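Local coordinates for protein shikimate dehydrogenase (Listeria monocytogenes, PDB 3TNL) that probably catalyses the reversible NADPH-linked reduction of 3-dehydroshikimate to shikimate, a step in chorismate and aromatic amino acid biosynthesis, at residues Asn90-Ile104 and Gly119-Leu131. Numbering follows the deposited sequence.
Sequences NLRGWNVSMPNKTNI and GAVNTVVNDDGVL
Trp94 and Val124 form the hydrogen-bonded pair at the middle of two antiparallel strands, 93-96 and 123-127: Val124 N reaches Trp94 O at 2.8 Å, nearly straight on, and Trp94 N returns a bond to Val124 O. Asn126 N continues the pairing to Arg92 O, and beyond it the Asn126 side-chain ND2 reaches Leu91 O. At the other end Asn122 O takes two donors from opposite faces of its carbonyl plane, Val96 N and the side-chain Asn95 ND2 (2.9 Å); Asn95 OD1 is hydrogen-bonded to Tyr69 OH. Asn122 and Thr123 form a classic beta bulge against strand 130-134. Past it, Val121 N bonds to Lys101 O at 3.0 Å.

Apolar contacts gather on the sheet face that carries Trp94 and Val124. Trp94 CG sits between the backbone N and the carbonyl carbon (chi1 56°), which lays the indole alongside Val124, whose CG1 makes a CH-pi contact 3.8 Å from the centroid of the Trp94 six-membered ring. Leu131 CD1 meets the rim at Trp94 CH2; past the strand, Ile104 CG2 packs on Val121 CB at 3.7 Å.

Charge is concentrated at Arg92. Its chain bends at chi2 (56°), and Val125 CG2 sits 3.4 Å above the centre of the guanidinium plane. Arg92 NH2 forms a salt bridge with Asp127 OD1 (2.9 Å): the oxygen lies in the guanidinium plane, whereas the nitrogen meets the carboxylate from above its plane. NH2 also bonds to Asn126 O; Arg92 NE goes to Trp300 O.

These central strands belong to the mixed sheet of the shikimate dehydrogenase substrate-binding domain; at one end of the pair, Ser97 and Asn122 probably contribute to the shikimate site and Lys101 is the likely proton acceptor, close to bound NAD.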
ATOM      1  N   ASN B  90       3.634  -8.476   4.206  1.00 17.32           N
ATOM      2  CA  ASN B  90       4.059  -8.179   5.582  1.00 18.04           C
ATOM      3  C   ASN B  90       3.531  -6.841   6.106  1.00 17.03           C
ATOM      4  O   ASN B  90       4.240  -6.123   6.801  1.00 17.73           O
ATOM      5  CB  ASN B  90       5.591  -8.209   5.722  1.00 18.57           C
ATOM      6  CG  ASN B  90       6.038  -8.416   7.160  1.00 25.56           C
ATOM      7  OD1 ASN B  90       5.348  -9.089   7.935  1.00 30.43           O
ATOM      8  ND2 ASN B  90       7.200  -7.874   7.516  1.00 31.99           N
ATOM      9  N   LEU B  91       2.283  -6.505   5.784  1.00 16.04           N
ATOM     10  CA  LEU B  91       1.697  -5.279   6.334  1.00 15.87           C
ATOM     11  C   LEU B  91       1.600  -5.366   7.848  1.00 14.65           C
ATOM     12  O   LEU B  91       1.244  -6.399   8.410  1.00 16.65           O
ATOM     13  CB  LEU B  91       0.298  -5.004   5.800  1.00 16.68           C
ATOM     14  CG  LEU B  91       0.137  -4.674   4.321  1.00 21.85           C
ATOM     15  CD1 LEU B  91      -1.176  -3.852   4.189  1.00 19.03           C
ATOM     16  CD2 LEU B  91       1.322  -3.968   3.713  1.00 22.27           C
ATOM     17  N   ARG B  92       1.911  -4.250   8.497  1.00 13.82           N
ATOM     18  CA  ARG B  92       1.810  -4.197   9.961  1.00 15.25           C
ATOM     19  C   ARG B  92       0.351  -4.283  10.445  1.00 14.98           C
ATOM     20  O   ARG B  92       0.069  -4.806  11.532  1.00 15.82           O
ATOM     21  CB  ARG B  92       2.402  -2.885  10.436  1.00 14.77           C
ATOM     22  CG  ARG B  92       2.226  -2.595  11.924  1.00 16.45           C
ATOM     23  CD  ARG B  92       2.781  -3.689  12.836  1.00 16.73           C
ATOM     24  NE  ARG B  92       2.622  -3.313  14.225  1.00 16.79           N
ATOM     25  CZ  ARG B  92       2.772  -4.150  15.249  1.00 17.64           C
ATOM     26  NH1 ARG B  92       2.580  -3.707  16.481  1.00 20.26           N
ATOM     27  NH2 ARG B  92       3.085  -5.433  15.066  1.00 17.19           N
ATOM     28  N   GLY B  93      -0.589  -3.774   9.658  1.00 14.97           N
ATOM     29  CA  GLY B  93      -1.981  -3.794  10.042  1.00 16.07           C
ATOM     30  C   GLY B  93      -2.888  -3.088   9.066  1.00 14.86           C
ATOM     31  O   GLY B  93      -2.430  -2.587   8.041  1.00 15.56           O
ATOM     32  N   TRP B  94      -4.178  -3.101   9.379  1.00 15.15           N
ATOM     33  CA  TRP B  94      -5.188  -2.465   8.563  1.00 14.75           C
ATOM     34  C   TRP B  94      -6.497  -2.356   9.332  1.00 15.73           C
ATOM     35  O   TRP B  94      -6.704  -3.065  10.342  1.00 15.69           O
ATOM     36  CB  TRP B  94      -5.440  -3.264   7.274  1.00 15.49           C
ATOM     37  CG  TRP B  94      -5.828  -4.715   7.398  1.00 16.25           C
ATOM     38  CD1 TRP B  94      -7.075  -5.207   7.399  1.00 14.91           C
ATOM     39  CD2 TRP B  94      -4.946  -5.851   7.438  1.00 14.43           C
ATOM     40  NE1 TRP B  94      -7.057  -6.585   7.458  1.00 15.25           N
ATOM     41  CE2 TRP B  94      -5.755  -6.997   7.478  1.00 14.84           C
ATOM     42  CE3 TRP B  94      -3.548  -6.010   7.452  1.00 15.64           C
ATOM     43  CZ2 TRP B  94      -5.227  -8.276   7.526  1.00 16.04           C
ATOM     44  CZ3 TRP B  94      -3.037  -7.282   7.520  1.00 15.26           C
ATOM     45  CH2 TRP B  94      -3.882  -8.400   7.554  1.00 16.72           C
ATOM     46  N   ASN B  95      -7.321  -1.404   8.905  1.00 15.70           N
ATOM     47  CA  ASN B  95      -8.693  -1.301   9.367  1.00 15.78           C
ATOM     48  C   ASN B  95      -9.598  -2.101   8.412  1.00 16.00           C
ATOM     49  O   ASN B  95      -9.263  -2.342   7.238  1.00 15.67           O
ATOM     50  CB  ASN B  95      -9.187   0.127   9.429  1.00 15.14           C
ATOM     51  CG  ASN B  95      -8.785   0.861  10.685  1.00 15.06           C
ATOM     52  OD1 ASN B  95      -8.419   2.024  10.596  1.00 16.24           O
ATOM     53  ND2 ASN B  95      -8.903   0.221  11.858  1.00 16.70           N
ATOM     54  N   VAL B  96     -10.750  -2.470   8.947  1.00 17.09           N
ATOM     55  CA  VAL B  96     -11.759  -3.244   8.223  1.00 15.93           C
ATOM     56  C   VAL B  96     -13.093  -2.553   8.401  1.00 17.69           C
ATOM     57  O   VAL B  96     -13.451  -2.178   9.515  1.00 18.41           O
ATOM     58  CB  VAL B  96     -11.878  -4.697   8.766  1.00 17.13           C
ATOM     59  CG1 VAL B  96     -12.838  -5.537   7.883  1.00 16.35           C
ATOM     60  CG2 VAL B  96     -10.502  -5.352   8.852  1.00 16.33           C
ATOM     61  N   SER B  97     -13.854  -2.402   7.321  1.00 18.33           N
ATOM     62  CA  SER B  97     -15.210  -1.836   7.456  1.00 19.43           C
ATOM     63  C   SER B  97     -16.192  -2.656   6.629  1.00 19.61           C
ATOM     64  O   SER B  97     -15.827  -3.715   6.105  1.00 18.27           O
ATOM     65  CB  SER B  97     -15.244  -0.329   7.195  1.00 21.58           C
ATOM     66  OG  SER B  97     -16.481   0.218   7.680  1.00 25.50           O
ATOM     67  N   MET B  98     -17.442  -2.194   6.536  0.70 18.82           N
ATOM     68  CA  MET B  98     -18.463  -2.926   5.781  0.70 20.44           C
ATOM     69  C   MET B  98     -17.979  -3.207   4.373  0.70 18.75           C
ATOM     70  O   MET B  98     -17.404  -2.357   3.731  0.70 19.34           O
ATOM     71  CB  MET B  98     -19.784  -2.157   5.719  0.70 21.98           C
ATOM     72  CG  MET B  98     -20.539  -2.060   7.024  0.70 29.20           C
ATOM     73  SD  MET B  98     -22.164  -1.274   6.808  0.70 40.26           S
ATOM     74  CE  MET B  98     -22.816  -1.468   8.473  0.70 38.23           C
ATOM     75  N   PRO B  99     -18.282  -4.401   3.856  1.00 19.53           N
ATOM     76  CA  PRO B  99     -19.075  -5.506   4.411  1.00 19.68           C
ATOM     77  C   PRO B  99     -18.260  -6.645   5.033  1.00 18.94           C
ATOM     78  O   PRO B  99     -18.728  -7.768   5.099  1.00 21.72           O
ATOM     79  CB  PRO B  99     -19.743  -6.041   3.139  1.00 20.44           C
ATOM     80  CG  PRO B  99     -18.623  -5.956   2.128  1.00 21.10           C
ATOM     81  CD  PRO B  99     -17.915  -4.666   2.451  1.00 19.19           C
ATOM     82  N   ASN B 100     -17.054  -6.345   5.512  1.00 19.28           N
ATOM     83  CA  ASN B 100     -16.124  -7.387   5.939  1.00 17.99           C
ATOM     84  C   ASN B 100     -15.893  -7.624   7.425  1.00 18.95           C
ATOM     85  O   ASN B 100     -15.167  -8.557   7.771  1.00 19.22           O
ATOM     86  CB  ASN B 100     -14.741  -7.014   5.359  1.00 16.95           C
ATOM     87  CG  ASN B 100     -14.777  -6.754   3.872  1.00 18.33           C
ATOM     88  OD1 ASN B 100     -15.320  -7.533   3.137  1.00 19.65           O
ATOM     89  ND2 ASN B 100     -14.197  -5.647   3.435  1.00 18.36           N
ATOM     90  N   LYS B 101     -16.505  -6.821   8.289  0.70 18.61           N
ATOM     91  CA  LYS B 101     -16.179  -6.901   9.730  0.70 18.63           C
ATOM     92  C   LYS B 101     -16.572  -8.190  10.429  0.70 18.30           C
ATOM     93  O   LYS B 101     -15.896  -8.611  11.349  0.70 17.48           O
ATOM     94  CB  LYS B 101     -16.743  -5.704  10.483  0.70 18.76           C
ATOM     95  CG  LYS B 101     -16.202  -4.394   9.990  0.70 20.18           C
ATOM     96  CD  LYS B 101     -16.665  -3.221  10.839  0.70 20.65           C
ATOM     97  CE  LYS B 101     -18.159  -2.999  10.757  0.70 24.68           C
ATOM     98  NZ  LYS B 101     -18.604  -1.856  11.636  0.70 29.66           N
ATOM     99  N   THR B 102     -17.685  -8.785  10.028  1.00 20.07           N
ATOM    100  CA  THR B 102     -18.123 -10.027  10.661  1.00 20.68           C
ATOM    101  C   THR B 102     -17.597 -11.305  10.004  1.00 22.46           C
ATOM    102  O   THR B 102     -17.739 -12.380  10.569  1.00 25.42           O
ATOM    103  CB  THR B 102     -19.648 -10.087  10.781  1.00 23.11           C
ATOM    104  OG1 THR B 102     -20.233 -10.133   9.481  1.00 27.45           O
ATOM    105  CG2 THR B 102     -20.181  -8.901  11.536  1.00 23.33           C
ATOM    106  N   ASN B 103     -16.974 -11.199   8.826  1.00 19.86           N
ATOM    107  CA  ASN B 103     -16.414 -12.371   8.149  1.00 21.17           C
ATOM    108  C   ASN B 103     -14.909 -12.544   8.298  1.00 19.84           C
ATOM    109  O   ASN B 103     -14.406 -13.648   8.201  1.00 20.97           O
ATOM    110  CB  ASN B 103     -16.675 -12.302   6.634  1.00 22.83           C
ATOM    111  CG  ASN B 103     -18.122 -12.580   6.245  1.00 25.88           C
ATOM    112  OD1 ASN B 103     -18.886 -13.156   6.998  1.00 30.50           O
ATOM    113  ND2 ASN B 103     -18.482 -12.190   5.020  1.00 32.17           N
ATOM    114  N   ILE B 104     -14.205 -11.456   8.591  1.00 18.66           N
ATOM    115  CA  ILE B 104     -12.723 -11.482   8.520  1.00 18.15           C
ATOM    116  C   ILE B 104     -12.075 -12.409   9.530  1.00 18.41           C
ATOM    117  O   ILE B 104     -11.005 -12.928   9.254  1.00 18.72           O
ATOM    118  CB  ILE B 104     -12.098 -10.077   8.511  1.00 16.96           C
ATOM    119  CG1 ILE B 104     -10.638 -10.129   8.024  1.00 16.42           C
ATOM    120  CG2 ILE B 104     -12.244  -9.408   9.857  1.00 16.81           C
ATOM    121  CD1 ILE B 104      -9.979  -8.735   7.913  1.00 15.74           C
ATOM    122  N   GLY B 119     -18.100 -10.421  17.701  1.00 19.86           N
ATOM    123  CA  GLY B 119     -18.169 -11.125  16.437  1.00 18.95           C
ATOM    124  C   GLY B 119     -17.834 -10.246  15.258  1.00 20.06           C
ATOM    125  O   GLY B 119     -18.226 -10.535  14.109  1.00 21.49           O
ATOM    126  N   ALA B 120     -17.167  -9.134  15.523  1.00 17.68           N
ATOM    127  CA  ALA B 120     -16.727  -8.211  14.468  1.00 19.12           C
ATOM    128  C   ALA B 120     -15.308  -7.733  14.777  1.00 17.24           C
ATOM    129  O   ALA B 120     -14.897  -7.623  15.921  1.00 17.76           O
ATOM    130  CB  ALA B 120     -17.662  -7.004  14.358  1.00 19.14           C
ATOM    131  N   VAL B 121     -14.577  -7.424  13.715  1.00 17.28           N
ATOM    132  CA  VAL B 121     -13.222  -6.914  13.788  1.00 17.74           C
ATOM    133  C   VAL B 121     -13.140  -5.680  12.907  1.00 17.41           C
ATOM    134  O   VAL B 121     -13.561  -5.719  11.751  1.00 18.37           O
ATOM    135  CB  VAL B 121     -12.214  -7.958  13.212  1.00 17.18           C
ATOM    136  CG1 VAL B 121     -10.811  -7.315  12.958  1.00 16.27           C
ATOM    137  CG2 VAL B 121     -12.123  -9.173  14.135  1.00 17.11           C
ATOM    138  N   ASN B 122     -12.625  -4.573  13.423  1.00 15.59           N
ATOM    139  CA  ASN B 122     -12.399  -3.399  12.589  1.00 16.88           C
ATOM    140  C   ASN B 122     -10.915  -3.028  12.480  1.00 16.39           C
ATOM    141  O   ASN B 122     -10.568  -2.118  11.727  1.00 16.15           O
ATOM    142  CB  ASN B 122     -13.225  -2.179  13.035  1.00 17.20           C
ATOM    143  CG  ASN B 122     -12.658  -1.486  14.231  1.00 18.73           C
ATOM    144  OD1 ASN B 122     -11.818  -2.036  14.972  1.00 17.00           O
ATOM    145  ND2 ASN B 122     -13.088  -0.235  14.433  1.00 22.72           N
ATOM    146  N   THR B 123     -10.045  -3.742  13.196  1.00 16.24           N
ATOM    147  CA  THR B 123      -8.615  -3.443  13.256  1.00 15.88           C
ATOM    148  C   THR B 123      -7.804  -4.736  13.343  1.00 16.62           C
ATOM    149  O   THR B 123      -8.063  -5.564  14.190  1.00 17.16           O
ATOM    150  CB  THR B 123      -8.323  -2.607  14.501  1.00 15.88           C
ATOM    151  OG1 THR B 123      -9.043  -1.354  14.435  1.00 17.69           O
ATOM    152  CG2 THR B 123      -6.834  -2.330  14.670  1.00 16.12           C
ATOM    153  N   VAL B 124      -6.821  -4.897  12.460  1.00 15.84           N
ATOM    154  CA  VAL B 124      -5.960  -6.047  12.456  1.00 14.81           C
ATOM    155  C   VAL B 124      -4.518  -5.607  12.629  1.00 17.26           C
ATOM    156  O   VAL B 124      -4.115  -4.557  12.117  1.00 15.58           O
ATOM    157  CB  VAL B 124      -6.081  -6.845  11.119  1.00 15.13           C
ATOM    158  CG1 VAL B 124      -5.131  -8.063  11.101  1.00 17.69           C
ATOM    159  CG2 VAL B 124      -7.537  -7.341  10.902  1.00 16.48           C
ATOM    160  N   VAL B 125      -3.749  -6.409  13.367  1.00 15.70           N
ATOM    161  CA  VAL B 125      -2.306  -6.172  13.543  1.00 16.16           C
ATOM    162  C   VAL B 125      -1.588  -7.489  13.290  1.00 16.31           C
ATOM    163  O   VAL B 125      -2.115  -8.563  13.579  1.00 16.52           O
ATOM    164  CB  VAL B 125      -1.958  -5.554  14.923  1.00 16.35           C
ATOM    165  CG1 VAL B 125      -2.353  -6.494  16.073  1.00 16.72           C
ATOM    166  CG2 VAL B 125      -0.488  -5.207  15.025  1.00 16.60           C
ATOM    167  N   ASN B 126      -0.411  -7.375  12.685  1.00 16.37           N
ATOM    168  CA  ASN B 126       0.430  -8.497  12.306  1.00 15.71           C
ATOM    169  C   ASN B 126       1.715  -8.523  13.138  1.00 17.21           C
ATOM    170  O   ASN B 126       2.454  -7.524  13.141  1.00 17.33           O
ATOM    171  CB  ASN B 126       0.791  -8.309  10.847  1.00 15.77           C
ATOM    172  CG  ASN B 126       1.534  -9.496  10.257  1.00 21.02           C
ATOM    173  OD1 ASN B 126       2.036 -10.342  10.963  1.00 24.38           O
ATOM    174  ND2 ASN B 126       1.677  -9.493   8.933  1.00 22.43           N
ATOM    175  N   ASP B 127       1.941  -9.588  13.908  1.00 18.41           N
ATOM    176  CA  ASP B 127       3.186  -9.764  14.671  1.00 17.96           C
ATOM    177  C   ASP B 127       3.826 -11.074  14.254  1.00 20.09           C
ATOM    178  O   ASP B 127       3.256 -12.135  14.494  1.00 19.80           O
ATOM    179  CB  ASP B 127       2.905  -9.806  16.170  1.00 18.07           C
ATOM    180  CG  ASP B 127       2.417  -8.507  16.693  1.00 18.79           C
ATOM    181  OD1 ASP B 127       3.244  -7.607  16.966  1.00 19.17           O
ATOM    182  OD2 ASP B 127       1.195  -8.381  16.856  1.00 18.83           O
ATOM    183  N   ASP B 128       4.966 -10.995  13.561  1.00 22.78           N
ATOM    184  CA  ASP B 128       5.720 -12.201  13.142  1.00 24.95           C
ATOM    185  C   ASP B 128       4.792 -13.109  12.318  1.00 23.08           C
ATOM    186  O   ASP B 128       4.867 -14.334  12.415  1.00 23.93           O
ATOM    187  CB  ASP B 128       6.227 -12.902  14.432  1.00 26.79           C
ATOM    188  CG  ASP B 128       7.327 -13.953  14.198  1.00 32.64           C
ATOM    189  OD1 ASP B 128       7.970 -13.980  13.120  1.00 31.90           O
ATOM    190  OD2 ASP B 128       7.568 -14.748  15.158  1.00 33.28           O
ATOM    191  N   GLY B 129       3.888 -12.523  11.527  1.00 21.11           N
ATOM    192  CA  GLY B 129       2.962 -13.314  10.715  1.00 19.64           C
ATOM    193  C   GLY B 129       1.677 -13.795  11.386  1.00 20.92           C
ATOM    194  O   GLY B 129       0.866 -14.512  10.795  1.00 21.67           O
ATOM    195  N   VAL B 130       1.492 -13.463  12.652  1.00 18.68           N
ATOM    196  CA  VAL B 130       0.272 -13.847  13.358  1.00 17.44           C
ATOM    197  C   VAL B 130      -0.639 -12.630  13.335  1.00 17.86           C
ATOM    198  O   VAL B 130      -0.228 -11.521  13.754  1.00 17.29           O
ATOM    199  CB  VAL B 130       0.582 -14.265  14.817  1.00 17.98           C
ATOM    200  CG1 VAL B 130      -0.706 -14.639  15.584  1.00 17.50           C
ATOM    201  CG2 VAL B 130       1.591 -15.415  14.816  1.00 19.40           C
ATOM    202  N   LEU B 131      -1.848 -12.811  12.786  1.00 15.84           N
ATOM    203  CA  LEU B 131      -2.817 -11.705  12.692  1.00 15.74           C
ATOM    204  C   LEU B 131      -3.817 -11.738  13.853  1.00 16.89           C
ATOM    205  O   LEU B 131      -4.512 -12.742  14.058  1.00 17.13           O
ATOM    206  CB  LEU B 131      -3.601 -11.788  11.383  1.00 15.76           C
ATOM    207  CG  LEU B 131      -2.812 -11.786  10.090  1.00 15.57           C
ATOM    208  CD1 LEU B 131      -3.805 -11.870   8.915  1.00 16.29           C
ATOM    209  CD2 LEU B 131      -1.905 -10.550   9.989  1.00 18.11           C
TER
HETATM  210  O   HOH W   1       5.218  -9.828  10.403  1.00 37.93           O
HETATM  211  O   HOH W   2       3.075  -5.464  18.764  1.00 21.13           O
HETATM  212  O   HOH W   3     -18.778 -12.937  13.112  1.00 30.64           O